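Local coordinates for amorpha-4,11-diene synthase (Artemisia annua, PDB 4GAX), which probably catalyses, as a sesquiterpene synthase, the metal-dependent cyclisation of farnesyl diphosphate, the crystallised form being an alpha-bisabolol synthase mutant, at residues L81-D85 with L122-L126; E86-G91 with E222-I227; Y111-W115 with V134-V138; Y164-M169 with A209-W215. All coordinates share one frame. Residues are numbered along the deposited sequence.

Interaction 1 of 4, residues L81-D85 with L122-L126; sequences LKLVD and LWFRL
Both segments are regular alpha-helix, and their axes pass 10.4 Å apart with a crossing angle of 51° between N-to-C directions. The register pairs Leu81 CA with Trp123 CA at 6.7 Å and Asp85 CA with Leu126 CA at 7.5 Å. At such a spacing side chains must fill the gap. Leu126 (m,t) sets its CD1 3.4 Å from Leu81 O and 3.9 Å from Leu81 CD2, while Leu122 (t,p) brings its CD2 4.0 Å from Leu81 CB. Leu81 (m,t) answers with CD1 3.6 Å from Trp123 CB. One turn on, the apolar seam ends in a salt bridge: Arg125, bent by a p chi3, donates from NH2 to Asp85 OD1 at 2.8 Å, and a water bridges Asp85 OD1 (2.8 Å) and Arg125 NH1 (3.2 Å). This is oblique helix packing within the all-helical N-terminal domain of a terpene synthase. Helix 97-111 adjoins Leu81, Val84 and Trp123, and helix 157-167 lies against Leu122, Phe124 and Arg125.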
# COMPACT_ATOMS: atom_id res chain seq x y z
N LEU A 81 2.50 -22.94 9.43
CA LEU A 81 2.87 -21.86 8.51
C LEU A 81 1.87 -21.79 7.38
O LEU A 81 1.51 -20.70 6.95
CB LEU A 81 4.28 -22.07 7.95
CG LEU A 81 5.42 -21.89 8.96
CD1 LEU A 81 6.75 -22.14 8.25
CD2 LEU A 81 5.38 -20.48 9.54
N LYS A 82 1.46 -22.95 6.87
CA LYS A 82 0.48 -22.98 5.79
C LYS A 82 -0.86 -22.38 6.22
O LYS A 82 -1.51 -21.67 5.44
CB LYS A 82 0.29 -24.42 5.28
CG LYS A 82 -0.54 -24.52 4.01
CD LYS A 82 -0.02 -23.54 2.94
CE LYS A 82 -0.53 -23.89 1.54
NZ LYS A 82 -1.98 -23.59 1.34
N LEU A 83 -1.27 -22.68 7.45
CA LEU A 83 -2.53 -22.15 7.97
C LEU A 83 -2.43 -20.64 8.12
O LEU A 83 -3.37 -19.91 7.79
CB LEU A 83 -2.81 -22.76 9.34
CG LEU A 83 -4.12 -22.40 10.05
CD1 LEU A 83 -5.30 -22.59 9.11
CD2 LEU A 83 -4.28 -23.30 11.27
N VAL A 84 -1.29 -20.16 8.63
CA VAL A 84 -1.05 -18.73 8.79
C VAL A 84 -1.14 -18.07 7.42
O VAL A 84 -1.81 -17.05 7.25
CB VAL A 84 0.34 -18.45 9.43
CG1 VAL A 84 0.70 -16.97 9.32
CG2 VAL A 84 0.37 -18.89 10.90
N ASP A 85 -0.47 -18.65 6.43
CA ASP A 85 -0.52 -18.11 5.07
C ASP A 85 -1.96 -18.01 4.53
O ASP A 85 -2.34 -17.04 3.87
CB ASP A 85 0.30 -19.01 4.15
CG ASP A 85 0.34 -18.52 2.73
OD1 ASP A 85 0.61 -17.32 2.52
OD2 ASP A 85 0.13 -19.35 1.82
N LEU A 122 8.01 -20.94 1.97
CA LEU A 122 6.93 -20.25 2.68
C LEU A 122 7.44 -19.69 4.00
O LEU A 122 7.13 -18.56 4.38
CB LEU A 122 5.75 -21.21 2.92
CG LEU A 122 4.60 -20.63 3.75
CD1 LEU A 122 4.03 -19.39 3.05
CD2 LEU A 122 3.53 -21.66 4.02
N TRP A 123 8.26 -20.48 4.69
CA TRP A 123 8.82 -20.02 5.95
C TRP A 123 9.59 -18.73 5.73
O TRP A 123 9.42 -17.76 6.48
CB TRP A 123 9.74 -21.09 6.54
CG TRP A 123 10.67 -20.57 7.62
CD1 TRP A 123 10.37 -20.40 8.94
CD2 TRP A 123 12.04 -20.17 7.46
NE1 TRP A 123 11.47 -19.92 9.62
CE2 TRP A 123 12.51 -19.76 8.73
CE3 TRP A 123 12.92 -20.11 6.37
CZ2 TRP A 123 13.81 -19.31 8.94
CZ3 TRP A 123 14.21 -19.66 6.57
CH2 TRP A 123 14.65 -19.27 7.85
N PHE A 124 10.41 -18.70 4.68
CA PHE A 124 11.27 -17.56 4.40
C PHE A 124 10.43 -16.30 4.21
O PHE A 124 10.72 -15.25 4.79
CB PHE A 124 12.12 -17.86 3.16
CG PHE A 124 12.93 -16.71 2.66
CD1 PHE A 124 14.18 -16.44 3.21
CD2 PHE A 124 12.47 -15.91 1.63
CE1 PHE A 124 14.95 -15.36 2.73
CE2 PHE A 124 13.22 -14.86 1.14
CZ PHE A 124 14.47 -14.58 1.70
N ARG A 125 9.41 -16.41 3.37
CA ARG A 125 8.58 -15.25 3.05
C ARG A 125 7.76 -14.76 4.25
O ARG A 125 7.68 -13.55 4.50
CB ARG A 125 7.67 -15.57 1.86
CG ARG A 125 6.75 -14.42 1.50
CD ARG A 125 5.97 -14.70 0.23
NE ARG A 125 5.00 -15.79 0.39
CZ ARG A 125 3.88 -15.70 1.09
NH1 ARG A 125 3.56 -14.56 1.70
NH2 ARG A 125 3.05 -16.75 1.18
N LEU A 126 7.15 -15.68 4.99
CA LEU A 126 6.37 -15.30 6.17
C LEU A 126 7.24 -14.68 7.26
O LEU A 126 6.81 -13.74 7.96
CB LEU A 126 5.59 -16.49 6.75
CG LEU A 126 4.52 -17.18 5.93
CD1 LEU A 126 3.79 -18.22 6.82
CD2 LEU A 126 3.53 -16.18 5.33
O HOH W 1 0.82 -14.62 3.28

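Interaction 2 of 4, residues E86-G91 with E222-I227; sequences EIQRLG and EAVQYI
Residues 222-227, helical throughout, lie on helix 219-232 and meet the C-terminal end of helix 77-89, so close that Leu90 CA and Ala223 CA are only 4.8 Å apart. Glu222 comes first. Its side chain (t,p) presents OE2 to the edge of the Arg89 guanidinium, accepting from NE at 2.9 Å and from NH2 at 2.8 Å in a salt bridge, while its OE1 is bridged to Arg208 and Arg217. Ala223 makes the tight approach possible: its CA lies 3.3 Å from Arg89 O in a CA-H...O contact, and its CB is 3.7 Å from both Leu90 O and Gly91 CA. Here helix 77-89 closes in a Schellman motif, with Gly91 at phi 86° and its N bonded to Gln88 O (3.1 Å) and weakly to Ile87 O (3.3 Å); a CB on Gly91 would fall 2.6 Å from Ala223 CB, so the glycine suits both the turn and the packing. A helical turn after Glu222, Tyr226 (chi1 t) takes the Arg89 guanidinium flat on its ring, centres 4.4 Å apart and planes at 18°. Arg89 CB adds a CH-pi contact 3.8 Å from the ring centroid, and Leu90 CD2 touches Tyr226 CD2 at 3.7 Å. Ile227 follows, its CG1 3.8 Å from Leu90 CD2, its side chain also resting on Ile241 and Lys245 of helix 238-269.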
# COMPACT_ATOMS: atom_id res chain seq x y z
N GLU A 86 -2.76 -19.03 4.79
CA GLU A 86 -4.12 -19.04 4.25
C GLU A 86 -4.96 -17.97 4.95
O GLU A 86 -5.73 -17.23 4.31
CB GLU A 86 -4.73 -20.42 4.43
CG GLU A 86 -4.07 -21.45 3.55
CD GLU A 86 -4.50 -22.86 3.91
OE1 GLU A 86 -5.33 -22.99 4.85
OE2 GLU A 86 -4.02 -23.82 3.27
N ILE A 87 -4.79 -17.85 6.27
CA ILE A 87 -5.50 -16.82 7.01
C ILE A 87 -5.13 -15.42 6.47
O ILE A 87 -5.99 -14.57 6.29
CB ILE A 87 -5.21 -16.92 8.52
CG1 ILE A 87 -5.79 -18.23 9.06
CG2 ILE A 87 -5.80 -15.72 9.27
CD1 ILE A 87 -5.30 -18.58 10.50
N GLN A 88 -3.84 -15.21 6.19
CA GLN A 88 -3.38 -13.91 5.73
C GLN A 88 -3.91 -13.60 4.33
O GLN A 88 -4.40 -12.50 4.06
CB GLN A 88 -1.84 -13.85 5.73
CG GLN A 88 -1.21 -13.77 7.13
CD GLN A 88 0.32 -13.84 7.09
OE1 GLN A 88 0.91 -14.31 6.11
NE2 GLN A 88 0.96 -13.38 8.15
N ARG A 89 -3.78 -14.57 3.43
CA ARG A 89 -4.24 -14.37 2.06
C ARG A 89 -5.76 -14.31 1.95
O ARG A 89 -6.29 -13.67 1.03
CB ARG A 89 -3.66 -15.46 1.16
CG ARG A 89 -2.12 -15.49 1.20
CD ARG A 89 -1.59 -16.51 0.23
NE ARG A 89 -1.81 -16.07 -1.13
CZ ARG A 89 -1.21 -16.61 -2.19
NH1 ARG A 89 -0.37 -17.63 -2.04
NH2 ARG A 89 -1.45 -16.13 -3.41
N LEU A 90 -6.45 -14.99 2.86
CA LEU A 90 -7.92 -14.90 2.88
C LEU A 90 -8.43 -13.56 3.45
O LEU A 90 -9.63 -13.24 3.40
CB LEU A 90 -8.55 -16.06 3.65
CG LEU A 90 -8.44 -17.42 2.94
CD1 LEU A 90 -8.87 -18.55 3.90
CD2 LEU A 90 -9.30 -17.41 1.69
N GLY A 91 -7.50 -12.79 4.02
CA GLY A 91 -7.76 -11.42 4.42
C GLY A 91 -8.35 -11.30 5.80
O GLY A 91 -8.97 -10.27 6.12
N GLU A 222 -5.50 -8.86 -2.56
CA GLU A 222 -5.21 -10.31 -2.58
C GLU A 222 -6.39 -11.13 -2.07
O GLU A 222 -6.76 -12.14 -2.67
CB GLU A 222 -3.95 -10.65 -1.78
CG GLU A 222 -3.73 -12.15 -1.50
CD GLU A 222 -3.39 -12.96 -2.75
OE1 GLU A 222 -3.13 -12.35 -3.83
OE2 GLU A 222 -3.36 -14.22 -2.66
N ALA A 223 -7.02 -10.67 -1.00
CA ALA A 223 -8.14 -11.39 -0.42
C ALA A 223 -9.27 -11.58 -1.41
O ALA A 223 -9.79 -12.69 -1.57
CB ALA A 223 -8.65 -10.69 0.86
N VAL A 224 -9.64 -10.51 -2.11
CA VAL A 224 -10.73 -10.62 -3.09
C VAL A 224 -10.40 -11.64 -4.17
O VAL A 224 -11.31 -12.30 -4.69
CB VAL A 224 -11.12 -9.25 -3.76
CG1 VAL A 224 -11.18 -8.15 -2.74
CG2 VAL A 224 -10.16 -8.89 -4.85
N GLN A 225 -9.13 -11.79 -4.52
CA GLN A 225 -8.75 -12.74 -5.56
C GLN A 225 -8.48 -14.13 -4.98
O GLN A 225 -8.74 -15.14 -5.63
CB GLN A 225 -7.51 -12.25 -6.34
CG GLN A 225 -7.69 -10.88 -7.00
CD GLN A 225 -6.39 -10.32 -7.56
OE1 GLN A 225 -5.37 -11.03 -7.65
NE2 GLN A 225 -6.41 -9.04 -7.95
N TYR A 226 -7.95 -14.19 -3.76
CA TYR A 226 -7.57 -15.49 -3.19
C TYR A 226 -8.78 -16.28 -2.69
O TYR A 226 -8.82 -17.51 -2.76
CB TYR A 226 -6.56 -15.32 -2.07
CG TYR A 226 -5.94 -16.63 -1.62
CD1 TYR A 226 -5.06 -17.33 -2.45
CD2 TYR A 226 -6.21 -17.17 -0.36
CE1 TYR A 226 -4.47 -18.53 -2.04
CE2 TYR A 226 -5.62 -18.38 0.06
CZ TYR A 226 -4.75 -19.04 -0.79
OH TYR A 226 -4.18 -20.23 -0.38
N ILE A 227 -9.77 -15.57 -2.19
CA ILE A 227 -10.95 -16.22 -1.63
C ILE A 227 -11.59 -17.22 -2.61
O ILE A 227 -11.73 -18.40 -2.26
CB ILE A 227 -11.95 -15.18 -1.07
CG1 ILE A 227 -11.42 -14.60 0.26
CG2 ILE A 227 -13.31 -15.83 -0.83
CD1 ILE A 227 -12.26 -13.44 0.81

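Interaction 3 of 4, residues Y111-W115 with V134-V138; sequences YGDNW and VTCDV
Tyr111 ends helix 97-111 and opens a type II' beta turn, closed by Asn114 N to Tyr111 O at 2.8 Å. Gly112 follows with positive phi (48°, psi -132°), the conformation this turn requires at its second position. Asp113 (chi1 t) does most of the bridging: its CA is 5.7 Å from Val134 CA, and its OD1 accepts a nearly straight hydrogen bond from Thr135 N at 2.7 Å. A water sits 3.1 Å from Asp113 O, 2.8 Å from Thr135 O and 3.0 Å from Val138 N, from which it accepts a hydrogen bond. A second water lies 2.8 Å from Asp113 OD2 and 3.2 Å from Asp137 OD2, between two carboxylates 4.2 Å apart at those oxygens. Trp115 closes the contact, its O 3.3 Å from Val138 CG2. Two irregular loops are thus pinned by a side-chain-to-backbone bond and water rather than by strand pairing. They flank helix 120-129, whose Trp123 stacks on Trp115 and touches Val134 and Val138; helix 77-89 meets Trp115 through His77 and Leu81.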
# COMPACT_ATOMS: atom_id res chain seq x y z
N TYR A 111 13.44 -22.12 15.58
CA TYR A 111 14.30 -22.59 14.51
C TYR A 111 15.34 -21.55 14.12
O TYR A 111 16.30 -21.86 13.40
CB TYR A 111 13.45 -23.00 13.30
CG TYR A 111 12.41 -24.05 13.63
CD1 TYR A 111 12.74 -25.40 13.66
CD2 TYR A 111 11.10 -23.69 13.94
CE1 TYR A 111 11.79 -26.37 13.98
CE2 TYR A 111 10.14 -24.65 14.26
CZ TYR A 111 10.50 -25.99 14.28
OH TYR A 111 9.56 -26.96 14.59
N GLY A 112 15.17 -20.33 14.62
CA GLY A 112 16.01 -19.21 14.21
C GLY A 112 16.14 -19.14 12.70
O GLY A 112 15.16 -19.24 11.96
N ASP A 113 17.37 -18.99 12.22
CA ASP A 113 17.64 -18.94 10.79
C ASP A 113 17.78 -20.34 10.18
O ASP A 113 18.07 -20.47 8.99
CB ASP A 113 18.93 -18.15 10.56
CG ASP A 113 19.05 -17.63 9.15
OD1 ASP A 113 18.04 -17.14 8.57
OD2 ASP A 113 20.17 -17.70 8.62
N ASN A 114 17.54 -21.38 10.98
CA ASN A 114 17.88 -22.74 10.54
C ASN A 114 16.71 -23.67 10.22
O ASN A 114 16.80 -24.88 10.41
CB ASN A 114 18.79 -23.43 11.56
CG ASN A 114 20.05 -22.63 11.84
OD1 ASN A 114 20.86 -22.40 10.94
ND2 ASN A 114 20.23 -22.23 13.10
N TRP A 115 15.60 -23.10 9.75
CA TRP A 115 14.50 -23.91 9.25
C TRP A 115 14.98 -24.83 8.15
O TRP A 115 15.70 -24.41 7.24
CB TRP A 115 13.42 -23.01 8.65
CG TRP A 115 12.19 -23.75 8.17
CD1 TRP A 115 11.98 -24.30 6.93
CD2 TRP A 115 11.00 -24.01 8.94
NE1 TRP A 115 10.74 -24.89 6.89
CE2 TRP A 115 10.11 -24.72 8.10
CE3 TRP A 115 10.61 -23.73 10.26
CZ2 TRP A 115 8.86 -25.14 8.53
CZ3 TRP A 115 9.37 -24.14 10.68
CH2 TRP A 115 8.50 -24.84 9.82
N VAL A 134 15.52 -13.01 8.12
CA VAL A 134 16.01 -14.36 7.91
C VAL A 134 16.89 -14.39 6.65
O VAL A 134 16.64 -13.64 5.72
CB VAL A 134 14.78 -15.28 7.74
CG1 VAL A 134 14.96 -16.26 6.62
CG2 VAL A 134 14.41 -15.92 9.08
N THR A 135 17.92 -15.24 6.61
CA THR A 135 18.82 -15.23 5.46
C THR A 135 18.42 -16.20 4.33
O THR A 135 17.50 -17.01 4.49
CB THR A 135 20.26 -15.52 5.89
OG1 THR A 135 21.17 -14.94 4.96
CG2 THR A 135 20.46 -16.99 5.91
N CYS A 136 19.12 -16.14 3.21
CA CYS A 136 18.85 -17.04 2.09
C CYS A 136 19.44 -18.44 2.21
O CYS A 136 19.22 -19.26 1.31
CB CYS A 136 19.37 -16.42 0.80
SG CYS A 136 18.29 -15.15 0.20
N ASP A 137 20.19 -18.71 3.28
CA ASP A 137 20.84 -20.02 3.45
C ASP A 137 19.87 -21.18 3.31
O ASP A 137 20.24 -22.25 2.84
CB ASP A 137 21.52 -20.13 4.81
CG ASP A 137 22.72 -19.20 4.95
OD1 ASP A 137 23.15 -18.61 3.93
OD2 ASP A 137 23.24 -19.06 6.09
N VAL A 138 18.63 -20.96 3.72
CA VAL A 138 17.63 -22.01 3.69
C VAL A 138 17.43 -22.55 2.27
O VAL A 138 17.00 -23.69 2.09
CB VAL A 138 16.28 -21.52 4.28
CG1 VAL A 138 15.63 -20.47 3.36
CG2 VAL A 138 15.33 -22.70 4.50
O HOH W 2 17.95 -19.29 6.09
O HOH W 3 21.51 -20.19 8.52

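Interaction 4 of 4, residues Y164-M169 with A209-W215; sequences YEATSM and ALKKPLW
The end of helix 157-167 settles into a hollow formed where helix 200-211 stops and the chain turns. Lys212 leaves that helix in an extended conformation (phi -156°, psi 123°), swinging Pro213 and Trp215 against residues 164-169: Glu165 CA is 6.0 Å from Pro213 CA, and Ser168 CA 6.2 Å from Trp215 CA. The Tyr164 ring (chi1 t) is the first bump, lodged among Ala209, Leu210 and Pro213. Leu210 CD2 lies over one face, 4.2 Å from the centroid, Pro213 CB is 4.1 Å from Tyr164 CE2, and at the ring's edge Tyr164 OH donates to Ala209 O at 2.7 Å. Next, Glu165 folds back (m,m) so that OE1 accepts from Leu214 N at 2.8 Å. A water bridges the two segments, donating to Glu165 O (2.9 Å) and Glu165 OE1 (2.7 Å) and accepting from Trp215 N (2.9 Å). Finally Met169, curled by three m torsions, spreads over the indole: SD lies 3.5 Å from the centroid of the Trp215 five-membered ring and CE 3.8 Å from that of the six-membered ring. Asn508, Tyr511 and His530 also meet Trp215, so this Met-aromatic contact lies where N-terminal helices adjoin the C-terminal helices of the terpene synthase fold.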
# COMPACT_ATOMS: atom_id res chain seq x y z
N TYR A 164 8.76 -18.85 -6.02
CA TYR A 164 8.59 -17.62 -6.78
C TYR A 164 8.15 -16.49 -5.83
O TYR A 164 8.74 -15.40 -5.84
CB TYR A 164 7.57 -17.83 -7.90
CG TYR A 164 7.10 -16.54 -8.54
CD1 TYR A 164 7.84 -15.93 -9.55
CD2 TYR A 164 5.92 -15.93 -8.13
CE1 TYR A 164 7.39 -14.71 -10.14
CE2 TYR A 164 5.47 -14.73 -8.71
CZ TYR A 164 6.21 -14.13 -9.70
OH TYR A 164 5.75 -12.94 -10.26
N GLU A 165 7.16 -16.75 -5.00
CA GLU A 165 6.67 -15.71 -4.10
C GLU A 165 7.75 -15.26 -3.13
O GLU A 165 7.85 -14.06 -2.83
CB GLU A 165 5.41 -16.16 -3.34
CG GLU A 165 4.22 -16.53 -4.23
CD GLU A 165 3.61 -15.33 -4.95
OE1 GLU A 165 4.18 -14.21 -4.88
OE2 GLU A 165 2.54 -15.50 -5.60
N ALA A 166 8.57 -16.20 -2.65
CA ALA A 166 9.69 -15.84 -1.76
C ALA A 166 10.68 -14.85 -2.40
O ALA A 166 11.25 -13.97 -1.71
CB ALA A 166 10.42 -17.09 -1.31
N THR A 167 10.88 -14.97 -3.71
CA THR A 167 11.86 -14.11 -4.41
C THR A 167 11.48 -12.64 -4.30
O THR A 167 12.34 -11.78 -4.34
CB THR A 167 12.03 -14.47 -5.91
OG1 THR A 167 10.82 -14.14 -6.63
CG2 THR A 167 12.34 -15.97 -6.09
N SER A 168 10.19 -12.36 -4.17
CA SER A 168 9.73 -10.97 -4.04
C SER A 168 10.23 -10.26 -2.79
O SER A 168 10.19 -9.03 -2.73
CB SER A 168 8.21 -10.88 -4.05
OG SER A 168 7.74 -11.39 -5.27
N MET A 169 10.68 -11.03 -1.79
CA MET A 169 11.16 -10.45 -0.53
C MET A 169 12.65 -10.23 -0.54
O MET A 169 13.23 -9.92 0.50
CB MET A 169 10.85 -11.38 0.66
CG MET A 169 9.47 -11.99 0.65
SD MET A 169 8.17 -10.77 0.88
CE MET A 169 8.47 -10.23 2.55
N ALA A 209 -0.06 -14.65 -10.20
CA ALA A 209 1.20 -14.50 -9.48
C ALA A 209 2.31 -13.95 -10.38
O ALA A 209 3.07 -13.06 -9.98
CB ALA A 209 1.62 -15.84 -8.87
N LEU A 210 2.40 -14.48 -11.60
CA LEU A 210 3.40 -14.00 -12.56
C LEU A 210 3.17 -12.54 -12.96
O LEU A 210 4.13 -11.79 -13.19
CB LEU A 210 3.40 -14.90 -13.80
CG LEU A 210 3.87 -16.34 -13.59
CD1 LEU A 210 3.80 -17.14 -14.89
CD2 LEU A 210 5.28 -16.37 -13.02
N LYS A 211 1.91 -12.13 -13.05
CA LYS A 211 1.57 -10.73 -13.35
C LYS A 211 2.00 -9.79 -12.21
O LYS A 211 2.51 -8.70 -12.46
CB LYS A 211 0.07 -10.59 -13.63
CG LYS A 211 -0.33 -9.31 -14.37
CD LYS A 211 -1.44 -9.58 -15.40
CE LYS A 211 -0.93 -10.38 -16.61
NZ LYS A 211 -1.41 -11.80 -16.67
N LYS A 212 1.78 -10.21 -10.97
CA LYS A 212 2.21 -9.42 -9.82
C LYS A 212 2.38 -10.34 -8.62
O LYS A 212 1.45 -11.06 -8.23
CB LYS A 212 1.19 -8.32 -9.48
CG LYS A 212 1.59 -7.48 -8.25
CD LYS A 212 0.54 -6.40 -7.92
CE LYS A 212 0.50 -5.29 -8.95
NZ LYS A 212 -0.17 -4.06 -8.39
N PRO A 213 3.59 -10.34 -8.04
CA PRO A 213 3.75 -11.27 -6.92
C PRO A 213 2.97 -10.83 -5.68
O PRO A 213 2.62 -9.64 -5.55
CB PRO A 213 5.25 -11.23 -6.66
CG PRO A 213 5.71 -9.92 -7.22
CD PRO A 213 4.83 -9.62 -8.38
N LEU A 214 2.69 -11.79 -4.81
CA LEU A 214 1.88 -11.61 -3.62
C LEU A 214 2.33 -10.43 -2.75
O LEU A 214 1.51 -9.62 -2.27
CB LEU A 214 1.95 -12.91 -2.81
CG LEU A 214 1.22 -12.97 -1.48
CD1 LEU A 214 -0.26 -12.70 -1.71
CD2 LEU A 214 1.42 -14.36 -0.85
N TRP A 215 3.64 -10.32 -2.56
CA TRP A 215 4.21 -9.27 -1.70
C TRP A 215 3.88 -7.87 -2.21
O TRP A 215 3.67 -6.95 -1.42
CB TRP A 215 5.73 -9.47 -1.62
CG TRP A 215 6.50 -8.42 -0.83
CD1 TRP A 215 7.62 -7.75 -1.25
CD2 TRP A 215 6.24 -7.94 0.51
NE1 TRP A 215 8.06 -6.88 -0.28
CE2 TRP A 215 7.24 -6.98 0.81
CE3 TRP A 215 5.26 -8.21 1.47
CZ2 TRP A 215 7.29 -6.30 2.04
CZ3 TRP A 215 5.31 -7.53 2.69
CH2 TRP A 215 6.32 -6.59 2.97
O HOH W 4 5.46 -12.53 -3.26

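Compared side by side, the four contacts suggest how chemistry follows place. Interactions 1 and 2 are buried and share helix 77-89, which offers successive turns to two different helices; each combines apolar packing with an arginine-carboxylate salt bridge. Interaction 3, farthest from the chain's centre, joins loops near the surface and relies on a charged side chain and waters. Interaction 4, partly buried, trades salt bridges for backbone-directed hydrogen bonds and a sulfur-aromatic contact. They also abut one another: Trp123 of interaction 1 packs on Val134 and Trp115 of interaction 3, whereas Leu214 of interaction 4 lies against Arg125 of interaction 1 and against Arg89 and Glu222 of interaction 2.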